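Side-chain contacts in beta-fructofuranosidase, insoluble isoenzyme CWINV1 (Arabidopsis thaliana, PDB 2OXB), which hydrolyses terminal beta-D-fructofuranoside residues, acting on sucrose and 1-kestose and, less readily, on neokestose and levan, as a cell-wall invertase: residues Lys122-Pro125 with Leu126-Leu129; Ala266-Tyr269 with Asp270-Lys273; Val350-Ser353 with Gly354-Leu357; Leu503-Gly506 with Lys507-His510. The protein carries 1 engineered substitution. All blocks are in the same frame, centred on the assembly; numbering follows the deposited sequence.

Contact 1: residues Lys122-Pro125 with Leu126-Leu129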
# COMPACT_ATOMS: atom_id res chain seq x y z
N LYS A 122 18.27 13.57 17.14
CA LYS A 122 19.65 14.02 17.06
C LYS A 122 20.24 13.47 15.77
O LYS A 122 20.07 12.29 15.46
CB LYS A 122 20.42 13.50 18.28
CG LYS A 122 21.72 14.23 18.60
CD LYS A 122 22.25 13.81 19.97
CE LYS A 122 23.64 14.38 20.25
NZ LYS A 122 23.73 15.86 20.13
N LYS A 123 20.92 14.32 15.02
CA LYS A 123 21.52 13.95 13.75
C LYS A 123 23.04 14.03 13.80
O LYS A 123 23.60 15.12 13.90
CB LYS A 123 20.95 14.85 12.66
CG LYS A 123 19.42 14.89 12.68
CD LYS A 123 18.80 15.41 11.40
CE LYS A 123 18.76 16.92 11.36
NZ LYS A 123 18.17 17.38 10.07
N SER A 124 23.71 12.88 13.74
CA SER A 124 25.18 12.80 13.79
C SER A 124 25.88 13.80 12.88
O SER A 124 25.34 14.19 11.85
CB SER A 124 25.65 11.39 13.43
OG SER A 124 27.03 11.38 13.15
N PRO A 125 27.10 14.21 13.25
CA PRO A 125 27.93 15.16 12.50
C PRO A 125 28.76 14.42 11.46
O PRO A 125 29.28 15.01 10.51
CB PRO A 125 28.81 15.77 13.58
CG PRO A 125 29.10 14.57 14.44
CD PRO A 125 27.74 13.88 14.54
N LEU A 126 28.88 13.12 11.65
CA LEU A 126 29.63 12.29 10.74
C LEU A 126 28.84 12.11 9.46
O LEU A 126 29.35 11.55 8.49
CB LEU A 126 29.93 10.94 11.37
CG LEU A 126 30.65 10.95 12.73
CD1 LEU A 126 30.94 9.50 13.13
CD2 LEU A 126 31.94 11.75 12.66
N ASN A 127 27.58 12.56 9.44
CA ASN A 127 26.75 12.41 8.24
C ASN A 127 27.30 13.24 7.08
O ASN A 127 27.86 14.32 7.28
CB ASN A 127 25.30 12.81 8.52
CG ASN A 127 24.62 11.89 9.51
OD1 ASN A 127 24.91 10.70 9.56
ND2 ASN A 127 23.71 12.43 10.30
N PRO A 128 27.13 12.74 5.83
CA PRO A 128 26.50 11.48 5.42
C PRO A 128 27.39 10.25 5.59
O PRO A 128 28.60 10.33 5.42
CB PRO A 128 26.18 11.73 3.96
CG PRO A 128 27.39 12.50 3.52
CD PRO A 128 27.51 13.53 4.64
N LEU A 129 26.77 9.11 5.89
CA LEU A 129 27.48 7.83 6.06
C LEU A 129 27.75 7.19 4.70
O LEU A 129 28.70 6.42 4.53
CB LEU A 129 26.65 6.86 6.93
CG LEU A 129 26.74 6.94 8.46
CD1 LEU A 129 26.87 8.38 8.91
CD2 LEU A 129 25.51 6.30 9.08
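Ser124 and Leu126 make the central bond of this bend: Leu126 N donates to Ser124 OG at 2.9 Å, with an N-H...O angle of 147°, closing an ST turn over Pro125. The hydroxyl reaches the amide because OG stands opposite the backbone N of its own residue (chi1 165°), folded to the carbonyl side where the chain turns. Beside it passes the start of the Leu126 side chain, its CB 3.4 Å from Ser124 OG, while Pro125 CG lies 4.3 Å from Leu126 CG in a small apolar patch on the outer surface. The turn follows strand 121-123, an outermost strand of a four-stranded antiparallel sheet that forms one blade of the five-bladed propeller of family 32 enzymes. Asn127 swings its amide back under the bend, bringing ND2 to 3.8 Å from Ser124 CB, yet the hydrogen bond of this ND2 goes to Ile107 O on the neighbouring strand 103-110. Cutting this side chain back to an alanine is likely to leave Ile107 O without that donor and the underside of Ser124 less well filled. One residue before the turn, Lys123 leads away to a salt bridge with Asp73 and a hydrogen bond to Phe67 O.

Contact 2: residues Ala266-Tyr269 with Asp270-Lys273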
# COMPACT_ATOMS: atom_id res chain seq x y z
N ALA A 266 5.70 -9.07 -12.20
CA ALA A 266 5.75 -8.80 -10.76
C ALA A 266 4.39 -8.33 -10.22
O ALA A 266 3.77 -7.41 -10.76
CB ALA A 266 6.81 -7.75 -10.46
N PRO A 267 3.94 -8.96 -9.13
CA PRO A 267 2.66 -8.63 -8.50
C PRO A 267 2.75 -7.31 -7.75
O PRO A 267 3.82 -6.94 -7.25
CB PRO A 267 2.43 -9.80 -7.57
CG PRO A 267 3.83 -10.06 -7.08
CD PRO A 267 4.63 -10.00 -8.35
N ARG A 268 1.62 -6.60 -7.68
CA ARG A 268 1.56 -5.31 -7.00
C ARG A 268 0.95 -5.46 -5.61
O ARG A 268 0.15 -6.36 -5.37
CB ARG A 268 0.69 -4.31 -7.80
CG ARG A 268 1.12 -4.01 -9.24
CD ARG A 268 0.30 -2.86 -9.83
NE ARG A 268 0.45 -2.72 -11.28
CZ ARG A 268 -0.09 -1.75 -12.02
NH1 ARG A 268 -0.83 -0.80 -11.45
NH2 ARG A 268 0.09 -1.72 -13.34
N TYR A 269 1.33 -4.60 -4.68
CA TYR A 269 0.70 -4.71 -3.37
C TYR A 269 -0.76 -4.32 -3.65
O TYR A 269 -1.70 -5.01 -3.25
CB TYR A 269 1.30 -3.74 -2.35
CG TYR A 269 2.51 -4.23 -1.58
CD1 TYR A 269 2.61 -5.55 -1.13
CD2 TYR A 269 3.53 -3.34 -1.22
CE1 TYR A 269 3.71 -5.97 -0.33
CE2 TYR A 269 4.61 -3.73 -0.43
CZ TYR A 269 4.70 -5.05 0.01
OH TYR A 269 5.78 -5.42 0.77
N ASP A 270 -0.91 -3.25 -4.41
CA ASP A 270 -2.21 -2.70 -4.74
C ASP A 270 -2.31 -2.39 -6.24
O ASP A 270 -1.46 -1.68 -6.80
CB ASP A 270 -2.39 -1.43 -3.91
CG ASP A 270 -3.82 -1.02 -3.78
OD1 ASP A 270 -4.38 -0.51 -4.77
OD2 ASP A 270 -4.38 -1.20 -2.67
N TYR A 271 -3.36 -2.90 -6.89
CA TYR A 271 -3.55 -2.69 -8.32
C TYR A 271 -4.37 -1.46 -8.65
O TYR A 271 -5.22 -1.50 -9.54
CB TYR A 271 -4.17 -3.94 -8.94
CG TYR A 271 -3.25 -5.13 -8.87
CD1 TYR A 271 -2.48 -5.51 -9.98
CD2 TYR A 271 -3.10 -5.85 -7.68
CE1 TYR A 271 -1.59 -6.58 -9.91
CE2 TYR A 271 -2.22 -6.91 -7.59
CZ TYR A 271 -1.47 -7.27 -8.71
OH TYR A 271 -0.62 -8.34 -8.62
N GLY A 272 -4.07 -0.37 -7.94
CA GLY A 272 -4.78 0.89 -8.11
C GLY A 272 -3.89 2.04 -7.69
O GLY A 272 -2.71 2.03 -8.01
N LYS A 273 -4.42 3.03 -6.98
CA LYS A 273 -3.59 4.16 -6.59
C LYS A 273 -2.77 3.88 -5.33
O LYS A 273 -3.18 4.21 -4.22
CB LYS A 273 -4.44 5.41 -6.36
CG LYS A 273 -3.66 6.72 -6.42
CD LYS A 273 -3.21 7.05 -7.84
CE LYS A 273 -4.28 7.84 -8.61
NZ LYS A 273 -4.55 9.21 -8.05
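The phenol ring of Tyr271 lies back over the main chain of Arg268, its face turned to that residue's CB and its hydroxyl end brought to the amide. CB sits almost exactly above the middle of the ring, 3.7 Å from the centroid, a well-centred CH-pi contact. From there the arginine chain runs outward over the CE1 and CD1 side: Arg268 CG is 3.8 Å from Tyr271 CE1, and Arg268 CD is equally far from Tyr271 CD1. The guanidinium ends beyond the ring, its plane turned only 11° from that of the phenol. At the other end, Arg268 N donates to Tyr271 OH at 3.0 Å with an angle of 158°, and Pro267 CB approaches the same oxygen at 3.5 Å. With CG beside its own backbone N and anti to the carbonyl carbon (chi1 -65°), Tyr271 directs its ring back along the preceding residues. Its ring also touches Ala463 and Ile495, while Asp270 OD1 accepts from Thr496 N, so this loop of the propeller domain rests against strands of the C-terminal sandwich. A leucine in place of Tyr271 would probably leave the Arg268 amide without its acceptor and CB without an aromatic face. One side chain thus offers two unlike surfaces, a pi face for an aliphatic carbon and an oxygen for a main-chain N-H, and together they fix both the tilt and the reach of the ring.

Contact 3: residues Val350-Ser353 with Gly354-Leu357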
# COMPACT_ATOMS: atom_id res chain seq x y z
N VAL A 350 -31.54 -12.67 -3.48
CA VAL A 350 -31.26 -12.93 -4.87
C VAL A 350 -30.98 -11.65 -5.65
O VAL A 350 -31.52 -10.58 -5.35
CB VAL A 350 -32.43 -13.65 -5.49
CG1 VAL A 350 -32.52 -15.04 -4.90
CG2 VAL A 350 -33.72 -12.88 -5.20
N LEU A 351 -30.10 -11.78 -6.64
CA LEU A 351 -29.71 -10.67 -7.50
C LEU A 351 -30.04 -11.04 -8.93
O LEU A 351 -29.18 -11.50 -9.67
CB LEU A 351 -28.21 -10.40 -7.36
CG LEU A 351 -27.82 -9.30 -6.37
CD1 LEU A 351 -26.36 -9.40 -6.01
CD2 LEU A 351 -28.14 -7.95 -6.99
N LYS A 352 -31.30 -10.85 -9.30
CA LYS A 352 -31.78 -11.17 -10.65
C LYS A 352 -30.95 -10.46 -11.71
O LYS A 352 -30.33 -9.43 -11.44
CB LYS A 352 -33.25 -10.78 -10.78
CG LYS A 352 -34.19 -11.69 -10.01
CD LYS A 352 -35.26 -10.91 -9.24
CE LYS A 352 -34.73 -10.33 -7.91
NZ LYS A 352 -33.65 -9.29 -8.07
N SER A 353 -30.94 -11.01 -12.92
CA SER A 353 -30.17 -10.40 -13.99
C SER A 353 -30.35 -8.87 -14.04
O SER A 353 -31.44 -8.36 -14.29
CB SER A 353 -30.56 -11.01 -15.34
OG SER A 353 -29.73 -10.52 -16.39
N GLY A 354 -29.25 -8.16 -13.76
CA GLY A 354 -29.26 -6.70 -13.79
C GLY A 354 -29.98 -6.02 -12.65
O GLY A 354 -30.53 -4.93 -12.82
N SER A 355 -29.97 -6.65 -11.48
CA SER A 355 -30.67 -6.11 -10.32
C SER A 355 -29.71 -5.46 -9.33
O SER A 355 -28.50 -5.58 -9.46
CB SER A 355 -31.48 -7.21 -9.63
OG SER A 355 -30.63 -8.10 -8.93
N ARG A 356 -30.27 -4.76 -8.34
CA ARG A 356 -29.48 -4.11 -7.30
C ARG A 356 -30.35 -3.78 -6.10
O ARG A 356 -31.43 -3.20 -6.23
CB ARG A 356 -28.83 -2.82 -7.82
CG ARG A 356 -29.81 -1.83 -8.39
CD ARG A 356 -29.14 -0.53 -8.83
NE ARG A 356 -30.12 0.42 -9.38
CZ ARG A 356 -31.14 0.94 -8.70
NH1 ARG A 356 -31.33 0.61 -7.42
NH2 ARG A 356 -31.98 1.78 -9.29
N LEU A 357 -29.89 -4.17 -4.92
CA LEU A 357 -30.66 -3.88 -3.72
C LEU A 357 -29.86 -2.89 -2.89
O LEU A 357 -28.66 -3.06 -2.67
CB LEU A 357 -30.93 -5.17 -2.94
CG LEU A 357 -29.80 -5.83 -2.16
CD1 LEU A 357 -29.67 -5.17 -0.80
CD2 LEU A 357 -30.11 -7.31 -1.99
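Ser355 turns its hydroxyl back toward Lys352 through a chi1 of 73°, which places OG between its own backbone N and carbonyl carbon and points it across the turn. There OG donates to Lys352 O at 2.9 Å, arriving in the carbonyl plane on a lone pair, with a C=O...O angle of 122°. The same oxygen receives a second, weaker bond from the backbone, Ser355 N to Lys352 O at 2.8 Å, which is the closing bond of a type II beta turn running from Lys352 to Ser355. Gly354 occupies the third position of that turn with a positive phi of 73°, a conformation that suits a residue lacking a side chain. The turn links strand 344-351 to strand 355-359, and these belong to different sheets of the C-terminal beta-sandwich, so the short connection passes the chain from one layer to the other. Around the hydroxyl the neighbours are mixed in character. The Leu351 side chain comes nearest to Ser355 OG through its CD2 branch, with its CB behind at 3.7 Å from that oxygen. The exposed Lys352 chain, bent at each of its later torsions, curls back until NZ is 3.4 Å from Ser355 CB. From within the turn Ser353 OG reaches out to bond Gly517 O, and just before it Leu351 O accepts from Asn515 ND2. With two donors of one residue converging on Lys352 O, the carbonyl is gripped by side chain and main chain together, and the serine supplements a turn whose own backbone bond is poorly aligned.

Contact 4: residues Leu503-Gly506 with Lys507-His510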
# COMPACT_ATOMS: atom_id res chain seq x y z
N LEU A 503 -22.43 14.98 -5.81
CA LEU A 503 -23.73 14.66 -5.22
C LEU A 503 -23.61 13.62 -4.11
O LEU A 503 -24.40 13.61 -3.17
CB LEU A 503 -24.70 14.13 -6.28
CG LEU A 503 -25.31 15.15 -7.23
CD1 LEU A 503 -25.70 14.47 -8.53
CD2 LEU A 503 -26.51 15.82 -6.58
N ALA A 504 -22.62 12.74 -4.23
CA ALA A 504 -22.42 11.69 -3.23
C ALA A 504 -21.48 12.15 -2.11
O ALA A 504 -20.29 11.83 -2.09
CB ALA A 504 -21.86 10.45 -3.91
N ILE A 505 -22.04 12.90 -1.16
CA ILE A 505 -21.28 13.42 -0.03
C ILE A 505 -22.11 13.58 1.26
O ILE A 505 -23.32 13.82 1.22
CB ILE A 505 -20.61 14.77 -0.39
CG1 ILE A 505 -21.57 15.64 -1.20
CG2 ILE A 505 -19.34 14.51 -1.19
CD1 ILE A 505 -21.04 17.03 -1.50
N GLY A 506 -21.43 13.43 2.40
CA GLY A 506 -22.08 13.57 3.69
C GLY A 506 -23.27 12.64 3.90
O GLY A 506 -23.17 11.43 3.71
N LYS A 507 -24.39 13.23 4.30
CA LYS A 507 -25.62 12.49 4.53
C LYS A 507 -26.34 12.19 3.21
O LYS A 507 -27.43 11.60 3.20
CB LYS A 507 -26.55 13.26 5.49
CG LYS A 507 -27.19 14.54 4.93
CD LYS A 507 -27.85 15.38 6.04
CE LYS A 507 -28.98 16.29 5.53
NZ LYS A 507 -28.56 17.36 4.59
N SER A 508 -25.75 12.61 2.09
CA SER A 508 -26.36 12.36 0.79
C SER A 508 -25.57 11.28 0.04
O SER A 508 -25.16 11.48 -1.09
CB SER A 508 -26.43 13.65 -0.05
OG SER A 508 -25.15 14.13 -0.44
N SER A 509 -25.39 10.14 0.69
CA SER A 509 -24.64 9.05 0.09
C SER A 509 -25.48 7.77 0.09
O SER A 509 -26.31 7.56 0.97
CB SER A 509 -23.34 8.84 0.87
OG SER A 509 -22.78 10.10 1.23
N HIS A 510 -25.25 6.92 -0.90
CA HIS A 510 -26.01 5.68 -0.99
C HIS A 510 -25.07 4.53 -1.35
O HIS A 510 -24.02 4.73 -1.97
CB HIS A 510 -27.11 5.80 -2.06
CG HIS A 510 -28.12 6.88 -1.78
ND1 HIS A 510 -27.78 8.21 -1.61
CD2 HIS A 510 -29.47 6.83 -1.68
CE1 HIS A 510 -28.87 8.92 -1.41
NE2 HIS A 510 -29.91 8.11 -1.45
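Ser508 leans into the bend from the far side of the turn and presents its hydroxyl to the backbone of Leu503 and Ile505. Its CB is the first atom to meet them, 3.4 Å from Ile505 O and 3.7 Å from Leu503 O. At the tip, OG lies between these same carbonyls, 2.9 Å from Leu503 O and closer still to Ile505 O; the hydroxyl has a single proton, and which of the two acceptors takes it is not settled. A chi1 of 67° sets OG over its own backbone, between N and the carbonyl carbon, and so on the side where both oxygens gather. Ile505 CG1 flanks OG at 4.0 Å as its apolar neighbour. The main chain adds a firmer tie: Ser508 N donates to Ile505 O at 2.9 Å (N-H...O angle 148°), closing a type II' turn with Gly506 and Lys507 at its corners. Ser509 OG adds a further bond across the tip, to Gly506 O at 2.8 Å, from well out of the carbonyl plane. Next to the turn, Ala504 is the centre of an inverse gamma turn, and its CA makes a CH...O contact with Ser508 O at 3.5 Å. Glu421 OE1 accepts from the amides of Leu503 and Ala504, holding the start of the bend. The whole loop leaves strand 493-498 of one sandwich sheet and delivers the chain to strand 510-515 of the other, where His510 pairs through its backbone with Ala415 at the end of strand 406-415.

In the fold
From the N terminus the four contacts follow one another in series, none enclosing or crossing another. Contact 1 rounds off the outer strand of a propeller blade at one extremity of the molecule. Contact 2, still in the propeller domain, shapes a loop between strands 253-256 and 278-282 that lies against the C-terminal sandwich, and so joins the two domains. Contacts 3 and 4 both fall within the sandwich, each closing a link from one sheet to the other. The strands they lead into, 355-359 and 510-515, pair antiparallel, and the nearest atoms of these two contacts are about 8 Å apart. Contact 1 is remote from both, its centre about 63 Å from that of contact 3.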